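Local atomic coordinates of putative PadR-family transcriptional regulatory protein (Bacteroides fragilis, PDB entry 5H20), a protein that probably acts as a dimeric PadR-family transcription factor, binding DNA through a winged helix-turn-helix domain to control gene expression. Residues A[15-18]-A[19-23]; A[26-29]-A[30-34]; A[48-51]-A[52-55]. One frame throughout, in Å; residues are numbered along the deposited sequence. Where two conformers were deposited one is given.

Contact 1. Residues A[15-18]-A[19-23]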
loop_
_atom_site.group_PDB
_atom_site.type_symbol
_atom_site.label_atom_id
_atom_site.label_comp_id
_atom_site.label_asym_id
_atom_site.label_seq_id
_atom_site.Cartn_x
_atom_site.Cartn_y
_atom_site.Cartn_z
ATOM N N LEU A 15 0.346 6.812 1.907
ATOM C CA LEU A 15 0.238 8.259 1.677
ATOM C C LEU A 15 -0.102 8.586 0.211
ATOM O O LEU A 15 -0.964 9.426 -0.043
ATOM C CB LEU A 15 1.511 8.980 2.148
ATOM C CG LEU A 15 1.748 9.105 3.670
ATOM C CD1 LEU A 15 3.223 9.139 4.028
ATOM C CD2 LEU A 15 1.053 10.333 4.234
ATOM N N GLU A 16 0.542 7.894 -0.737
ATOM C CA GLU A 16 0.245 8.058 -2.176
ATOM C C GLU A 16 -1.198 7.724 -2.539
ATOM O O GLU A 16 -1.803 8.408 -3.368
ATOM C CB GLU A 16 1.196 7.239 -3.047
ATOM C CG GLU A 16 2.551 7.896 -3.267
ATOM C CD GLU A 16 3.612 6.914 -3.711
ATOM O OE1 GLU A 16 3.432 5.679 -3.518
ATOM O OE2 GLU A 16 4.645 7.373 -4.231
ATOM N N TYR A 17 -1.724 6.669 -1.917
ATOM C CA TYR A 17 -3.107 6.238 -2.076
ATOM C C TYR A 17 -4.061 7.266 -1.478
ATOM O O TYR A 17 -5.113 7.538 -2.048
ATOM C CB TYR A 17 -3.307 4.863 -1.425
ATOM C CG TYR A 17 -4.732 4.370 -1.371
ATOM C CD1 TYR A 17 -5.276 3.619 -2.417
ATOM C CD2 TYR A 17 -5.537 4.628 -0.256
ATOM C CE1 TYR A 17 -6.588 3.152 -2.360
ATOM C CE2 TYR A 17 -6.846 4.162 -0.189
ATOM C CZ TYR A 17 -7.365 3.426 -1.245
ATOM O OH TYR A 17 -8.654 2.967 -1.174
ATOM N N CYS A 18 -3.674 7.818 -0.333
ATOM C CA CYS A 18 -4.432 8.845 0.367
ATOM C C CYS A 18 -4.536 10.153 -0.439
ATOM O O CYS A 18 -5.607 10.771 -0.488
ATOM C CB CYS A 18 -3.794 9.098 1.733
ATOM S SG CYS A 18 -4.734 10.222 2.776
ATOM N N ILE A 19 -3.428 10.554 -1.068
ATOM C CA ILE A 19 -3.387 11.715 -1.965
ATOM C C ILE A 19 -4.345 11.516 -3.163
ATOM O O ILE A 19 -5.162 12.408 -3.472
ATOM C CB ILE A 19 -1.949 12.006 -2.477
ATOM C CG1 ILE A 19 -1.019 12.423 -1.341
ATOM C CG2 ILE A 19 -1.950 13.100 -3.543
ATOM C CD1 ILE A 19 0.454 12.264 -1.675
ATOM N N MET A 20 -4.244 10.347 -3.812
ATOM C CA MET A 20 -5.104 10.011 -4.957
ATOM C C MET A 20 -6.571 9.962 -4.545
ATOM O O MET A 20 -7.439 10.460 -5.281
ATOM C CB MET A 20 -4.680 8.700 -5.607
ATOM C CG MET A 20 -3.357 8.788 -6.341
ATOM S SD MET A 20 -3.015 7.299 -7.290
ATOM C CE MET A 20 -2.309 6.245 -6.022
ATOM N N LEU A 21 -6.831 9.386 -3.366
ATOM C CA LEU A 21 -8.161 9.416 -2.743
ATOM C C LEU A 21 -8.707 10.831 -2.571
ATOM O O LEU A 21 -9.815 11.117 -3.025
ATOM C CB LEU A 21 -8.179 8.690 -1.387
ATOM C CG LEU A 21 -9.018 7.423 -1.230
ATOM C CD1 LEU A 21 -9.070 7.049 0.242
ATOM C CD2 LEU A 21 -10.440 7.588 -1.759
ATOM N N LEU A 22 -7.923 11.706 -1.935
ATOM C CA LEU A 22 -8.321 13.103 -1.687
ATOM C C LEU A 22 -8.503 13.929 -2.965
ATOM O O LEU A 22 -9.347 14.820 -3.005
ATOM C CB LEU A 22 -7.369 13.797 -0.696
ATOM C CG LEU A 22 -7.352 13.322 0.775
ATOM C CD1 LEU A 22 -6.064 13.735 1.476
ATOM C CD2 LEU A 22 -8.557 13.807 1.572
ATOM N N LEU A 23 -7.749 13.600 -4.012
ATOM C CA LEU A 23 -7.827 14.326 -5.287
ATOM C C LEU A 23 -8.907 13.837 -6.260
ATOM O O LEU A 23 -9.210 14.517 -7.243
ATOM C CB LEU A 23 -6.450 14.376 -5.968
ATOM C CG LEU A 23 -5.454 15.372 -5.367
ATOM C CD1 LEU A 23 -4.070 15.096 -5.907
ATOM C CD2 LEU A 23 -5.818 16.838 -5.619
#
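This is a local contact between successive turns of helix 5-23, the first helix of the winged helix-turn-helix domain. Residues 15-18 and 19-23 are continuous and meet by i to i+4 pairing near the centre of the chain. Four backbone bonds join the turns: Ile19 N to Leu15 O (2.9 Å), Met20 N to Glu16 O (3.1 Å), Leu21 N to Tyr17 O (2.8 Å) and Leu22 N to Cys18 O (2.9 Å). All are fairly straight, as expected of a regular alpha-helix.

The side chains face several partners. Tyr17 has CG opposite its backbone N (chi1 173°), which sets the ring beside Leu21. Its CE2 lies 3.7 Å from Leu21 CD1, and the two side chains cross at a slant. The same ring packs edge-to-face with Trp95 of its own chain and with Trp95 of the second subunit, so this part of the helix belongs to the dimer interface. Cys18 and Leu22 pack on the face covered by helix 30-39, where SG and Leu22 CD1 are 4.0 Å apart. Ile19 packs on Leu49 and Leu53 of helix 46-58. Its CG1 sits beside the backbone N of its own residue, 3.3 Å from Leu15 O. Met20 touches Leu88 of helix 82-97 and Met10 of the second subunit. Its chain bends at the last torsion (chi3 -83°), and this turns the methyl CE back along the helix to lie 3.5 Å from Glu16 O.

Contact 2. Residues A[26-29]-A[30-34]. With GLC (alpha-D-glucopyranose), chain E.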
loop_
_atom_site.group_PDB
_atom_site.type_symbol
_atom_site.label_atom_id
_atom_site.label_comp_id
_atom_site.label_asym_id
_atom_site.label_seq_id
_atom_site.Cartn_x
_atom_site.Cartn_y
_atom_site.Cartn_z
ATOM N N GLU A 26 -12.165 16.310 -5.962
ATOM C CA GLU A 26 -11.791 17.705 -6.129
ATOM C C GLU A 26 -10.312 17.872 -6.468
ATOM O O GLU A 26 -9.462 17.272 -5.801
ATOM C CB GLU A 26 -12.127 18.506 -4.869
ATOM C CG GLU A 26 -13.571 18.986 -4.783
ATOM C CD GLU A 26 -13.863 19.795 -3.521
ATOM O OE1 GLU A 26 -12.925 20.050 -2.715
ATOM O OE2 GLU A 26 -15.043 20.188 -3.336
ATOM N N PRO A 27 -9.999 18.697 -7.501
ATOM C CA PRO A 27 -8.621 19.161 -7.665
ATOM C C PRO A 27 -8.239 20.066 -6.490
ATOM O O PRO A 27 -9.125 20.615 -5.830
ATOM C CB PRO A 27 -8.665 19.950 -8.975
ATOM C CG PRO A 27 -10.092 20.380 -9.127
ATOM C CD PRO A 27 -10.891 19.245 -8.548
ATOM N N ALA A 28 -6.943 20.201 -6.214
ATOM C CA ALA A 28 -6.488 20.906 -5.011
ATOM C C ALA A 28 -5.029 21.343 -5.060
ATOM O O ALA A 28 -4.206 20.713 -5.726
ATOM C CB ALA A 28 -6.731 20.047 -3.772
ATOM N N TYR A 29 -4.741 22.441 -4.360
ATOM C CA TYR A 29 -3.383 22.845 -4.026
ATOM C C TYR A 29 -2.877 21.894 -2.942
ATOM O O TYR A 29 -3.673 21.332 -2.167
ATOM C CB TYR A 29 -3.343 24.294 -3.503
ATOM C CG TYR A 29 -3.877 25.380 -4.445
ATOM C CD1 TYR A 29 -3.148 25.787 -5.576
ATOM C CD2 TYR A 29 -5.091 26.017 -4.184
ATOM C CE1 TYR A 29 -3.630 26.783 -6.421
ATOM C CE2 TYR A 29 -5.581 27.012 -5.027
ATOM C CZ TYR A 29 -4.842 27.393 -6.137
ATOM O OH TYR A 29 -5.326 28.367 -6.973
ATOM N N ALA A 30 -1.559 21.704 -2.889
ATOM C CA ALA A 30 -0.918 20.959 -1.806
ATOM C C ALA A 30 -1.403 21.371 -0.401
ATOM O O ALA A 30 -1.657 20.511 0.442
ATOM C CB ALA A 30 0.599 21.065 -1.915
ATOM N N SER A 31 -1.535 22.680 -0.181
ATOM C CA SER A 31 -2.128 23.267 1.029
ATOM C C SER A 31 -3.568 22.830 1.316
ATOM O O SER A 31 -3.969 22.795 2.478
ATOM C CB SER A 31 -2.064 24.797 0.975
ATOM O OG SER A 31 -2.661 25.281 -0.231
ATOM N N ASP A 32 -4.351 22.526 0.275
ATOM C CA ASP A 32 -5.704 21.991 0.486
ATOM C C ASP A 32 -5.623 20.549 0.963
ATOM O O ASP A 32 -6.411 20.135 1.807
ATOM C CB ASP A 32 -6.575 22.066 -0.779
ATOM C CG ASP A 32 -6.707 23.474 -1.327
ATOM O OD1 ASP A 32 -6.888 24.407 -0.514
ATOM O OD2 ASP A 32 -6.650 23.646 -2.574
ATOM N N ILE A 33 -4.681 19.798 0.391
ATOM C CA ILE A 33 -4.432 18.406 0.758
ATOM C C ILE A 33 -3.996 18.330 2.222
ATOM O O ILE A 33 -4.584 17.568 2.991
ATOM C CB ILE A 33 -3.414 17.702 -0.180
ATOM C CG1 ILE A 33 -4.011 17.548 -1.581
ATOM C CG2 ILE A 33 -3.016 16.326 0.374
ATOM C CD1 ILE A 33 -2.997 17.245 -2.668
ATOM N N ILE A 34 -3.003 19.151 2.584
ATOM C CA ILE A 34 -2.506 19.268 3.965
ATOM C C ILE A 34 -3.664 19.580 4.924
ATOM O O ILE A 34 -3.772 18.951 5.985
ATOM C CB ILE A 34 -1.336 20.297 4.092
ATOM C CG1 ILE A 34 -0.084 19.772 3.367
ATOM C CG2 ILE A 34 -1.012 20.631 5.564
ATOM C CD1 ILE A 34 0.922 20.861 2.951
HETATM C C1 GLC E . 1.127 26.322 -2.613
HETATM C C2 GLC E . 0.264 25.130 -3.030
HETATM C C3 GLC E . 1.035 24.001 -3.728
HETATM C C4 GLC E . 2.304 24.419 -4.477
HETATM C C5 GLC E . 3.186 25.410 -3.699
HETATM C C6 GLC E . 3.779 26.466 -4.637
HETATM O O1 GLC E . 0.673 26.775 -1.334
HETATM O O2 GLC E . -0.371 24.585 -1.869
HETATM O O3 GLC E . 0.158 23.320 -4.634
HETATM O O4 GLC E . 3.084 23.246 -4.753
HETATM O O5 GLC E . 2.534 26.004 -2.546
HETATM O O6 GLC E . 4.833 25.878 -5.413
#
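Asp32 has CG beside its own backbone N and opposite its carbonyl carbon (chi1 -57°), so the carboxylate reaches back over the first turn of helix 30-39 to Tyr29. Tyr29 takes a similar first torsion, and the two side chains run side by side in the same direction. Ring and carboxylate planes are 54° apart, and Tyr29 CD2 is 3.3 Å from Asp32 OD2.

Tyr29 is the N-cap residue. Its backbone N donates to Asp32 OD2 at 2.9 Å, meeting the oxygen on the anti side and well out of the carboxylate plane. This is one half of a capping box, from the N-cap amide to the side chain three residues on. The other half is missing: the Tyr29 side chain does not accept from Asp32 N, which bonds to Tyr29 O instead. Tyr29 O takes two donors. Ile33 N approaches in the carbonyl plane at 3.1 Å, while Asp32 N comes from above it with a bent N-H angle of 131°. Ala28 CB packs on Asp32 CB, 3.6 Å away.

The next two amides at the helix start bind alpha-D-glucopyranose. Ala30 N donates to sugar O3 at 2.9 Å. The amide of Ser31 donates from N to sugar O2 at 2.8 Å. Ser31 OG shares a further bond with O2, so that hydroxyl is gripped twice by one residue. Sugar O3 also lies at the edge of the Tyr29 ring. These amides are not used by the helix's own bonding, which suits them to a polar ligand.

Helix 5-23 packs on Ala28 and Ile33, and helix 46-58 on Ala30 and Ile34. From strand 75-80, Arg75 makes a cation-pi contact with the Tyr29 ring, Tyr77 meets it edge-to-face, and Tyr78 bonds to the Ala28 backbone.

Contact 3. Residues A[48-51]-A[52-55]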
loop_
_atom_site.group_PDB
_atom_site.type_symbol
_atom_site.label_atom_id
_atom_site.label_comp_id
_atom_site.label_asym_id
_atom_site.label_seq_id
_atom_site.Cartn_x
_atom_site.Cartn_y
_atom_site.Cartn_z
ATOM N N THR A 48 7.278 15.843 3.538
ATOM C CA THR A 48 6.731 14.507 3.273
ATOM C C THR A 48 5.836 14.519 2.012
ATOM O O THR A 48 6.008 13.692 1.114
ATOM C CB THR A 48 5.944 13.953 4.493
ATOM O OG1 THR A 48 6.752 14.004 5.686
ATOM C CG2 THR A 48 5.492 12.518 4.263
ATOM N N LEU A 49 4.907 15.476 1.952
ATOM C CA LEU A 49 3.912 15.567 0.889
ATOM C C LEU A 49 4.502 15.885 -0.502
ATOM O O LEU A 49 4.168 15.221 -1.484
ATOM C CB LEU A 49 2.846 16.612 1.256
ATOM C CG LEU A 49 1.374 16.584 0.796
ATOM C CD1 LEU A 49 0.986 17.927 0.197
ATOM C CD2 LEU A 49 1.021 15.477 -0.180
ATOM N N TYR A 50 5.383 16.883 -0.566
ATOM C CA TYR A 50 5.899 17.405 -1.846
ATOM C C TYR A 50 6.578 16.347 -2.747
ATOM O O TYR A 50 6.233 16.287 -3.938
ATOM C CB TYR A 50 6.784 18.652 -1.641
ATOM C CG TYR A 50 6.048 19.924 -1.222
ATOM C CD1 TYR A 50 4.674 19.912 -0.904
ATOM C CD2 TYR A 50 6.730 21.147 -1.127
ATOM C CE1 TYR A 50 4.007 21.070 -0.522
ATOM C CE2 TYR A 50 6.064 22.312 -0.741
ATOM C CZ TYR A 50 4.701 22.261 -0.439
ATOM O OH TYR A 50 4.013 23.390 -0.050
ATOM N N PRO A 51 7.509 15.509 -2.199
ATOM C CA PRO A 51 8.133 14.489 -3.056
ATOM C C PRO A 51 7.184 13.414 -3.584
ATOM O O PRO A 51 7.453 12.837 -4.638
ATOM C CB PRO A 51 9.197 13.848 -2.147
ATOM C CG PRO A 51 9.462 14.862 -1.086
ATOM C CD PRO A 51 8.129 15.512 -0.853
ATOM N N LEU A 52 6.095 13.143 -2.868
ATOM C CA LEU A 52 5.110 12.145 -3.310
ATOM C C LEU A 52 4.232 12.681 -4.444
ATOM O O LEU A 52 3.957 11.962 -5.429
ATOM C CB LEU A 52 4.268 11.671 -2.128
ATOM C CG LEU A 52 4.698 10.479 -1.255
ATOM C CD1 LEU A 52 6.190 10.149 -1.201
ATOM C CD2 LEU A 52 4.117 10.646 0.130
ATOM N N LEU A 53 3.817 13.944 -4.315
ATOM C CA LEU A 53 3.121 14.648 -5.379
ATOM C C LEU A 53 3.948 14.621 -6.668
ATOM O O LEU A 53 3.425 14.272 -7.736
ATOM C CB LEU A 53 2.826 16.097 -4.967
ATOM C CG LEU A 53 1.950 16.354 -3.745
ATOM C CD1 LEU A 53 1.919 17.854 -3.482
ATOM C CD2 LEU A 53 0.551 15.786 -3.949
ATOM N N THR A 54 5.233 14.966 -6.534
ATOM C CA THR A 54 6.203 14.946 -7.628
ATOM C C THR A 54 6.329 13.531 -8.228
ATOM O O THR A 54 6.295 13.393 -9.458
ATOM C CB THR A 54 7.568 15.556 -7.187
ATOM O OG1 THR A 54 7.381 16.940 -6.860
ATOM C CG2 THR A 54 8.629 15.471 -8.292
ATOM N N ARG A 55 6.412 12.510 -7.364
ATOM C CA ARG A 55 6.512 11.108 -7.788
ATOM C C ARG A 55 5.270 10.644 -8.563
ATOM O O ARG A 55 5.385 9.973 -9.586
ATOM C CB ARG A 55 6.761 10.202 -6.577
ATOM C CG ARG A 55 7.540 8.938 -6.890
ATOM C CD ARG A 55 7.910 8.196 -5.617
ATOM N NE ARG A 55 8.575 9.066 -4.648
ATOM C CZ ARG A 55 9.414 8.631 -3.716
ATOM N NH1 ARG A 55 9.696 7.339 -3.638
ATOM N NH2 ARG A 55 9.977 9.485 -2.871
#
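Helix 46-58 holds the position of the recognition helix in a winged helix-turn-helix fold, and residues 48-55 make two of its turns. It is kinked at Pro51, whose nitrogen has no hydrogen to give to the turn before. Leu52 N, just past the proline, makes only a weak bond to Leu49 O. The i to i+4 bonding resumes at Leu53, whose N donates to Leu49 O at 3.1 Å, nearly straight at 171°. Arg55 N donates to Pro51 O at 2.9 Å.

Tyr50 O accepts two bonds from Thr54. The backbone N comes at 3.1 Å, and OG1 at 3.2 Å from above the carbonyl plane. Thr54 OG1 stands beside its own backbone N (chi1 -64°), which turns the hydroxyl back to the preceding turn, where it donates to Tyr50 O.

Leu49 and Leu53 form the apolar side. Both methyls of Leu49 touch Leu53: CD1 meets Leu53 CD1, and CD2 lies 3.8 Å from Leu53 CG. The Tyr50 ring flanks this pair, with CD1 4.3 Å from Leu53 CD1, and also touches the bound glucose. Leu52 extends another way, its CD2 3.7 Å from Thr48 O.

The neighbouring helices take up these groups. Helix 5-23 meets Leu49 and Leu53 through Ile19, and Leu52 through Leu15. Helix 30-39 sets Ala30 against Leu49, Tyr50 and Leu53.

In the fold
The three contacts come from the three helices of the helix-turn-helix core, with centres 11 to 12 Å apart. Contacts 1 and 2 meet through Leu23 CD2 and Ala28 N at 3.6 Å. Ile19 ties contact 1 to contact 3, its CD1 3.6 Å from Leu49 CD2. Contacts 2 and 3 join at Ala30, whose CB is 3.7 Å from Tyr50 CE1, and both line the glucose pocket: contact 2 supplies polar bonds and contact 3 the Tyr50 ring. Arg75, Lys76 and Tyr78 are also part of this pocket. Contact 1 stands back, the Ile19 side chain about 10 Å from the sugar, and is buried in the core; Glu16, Tyr17, Met20 and Leu22 also touch the second subunit.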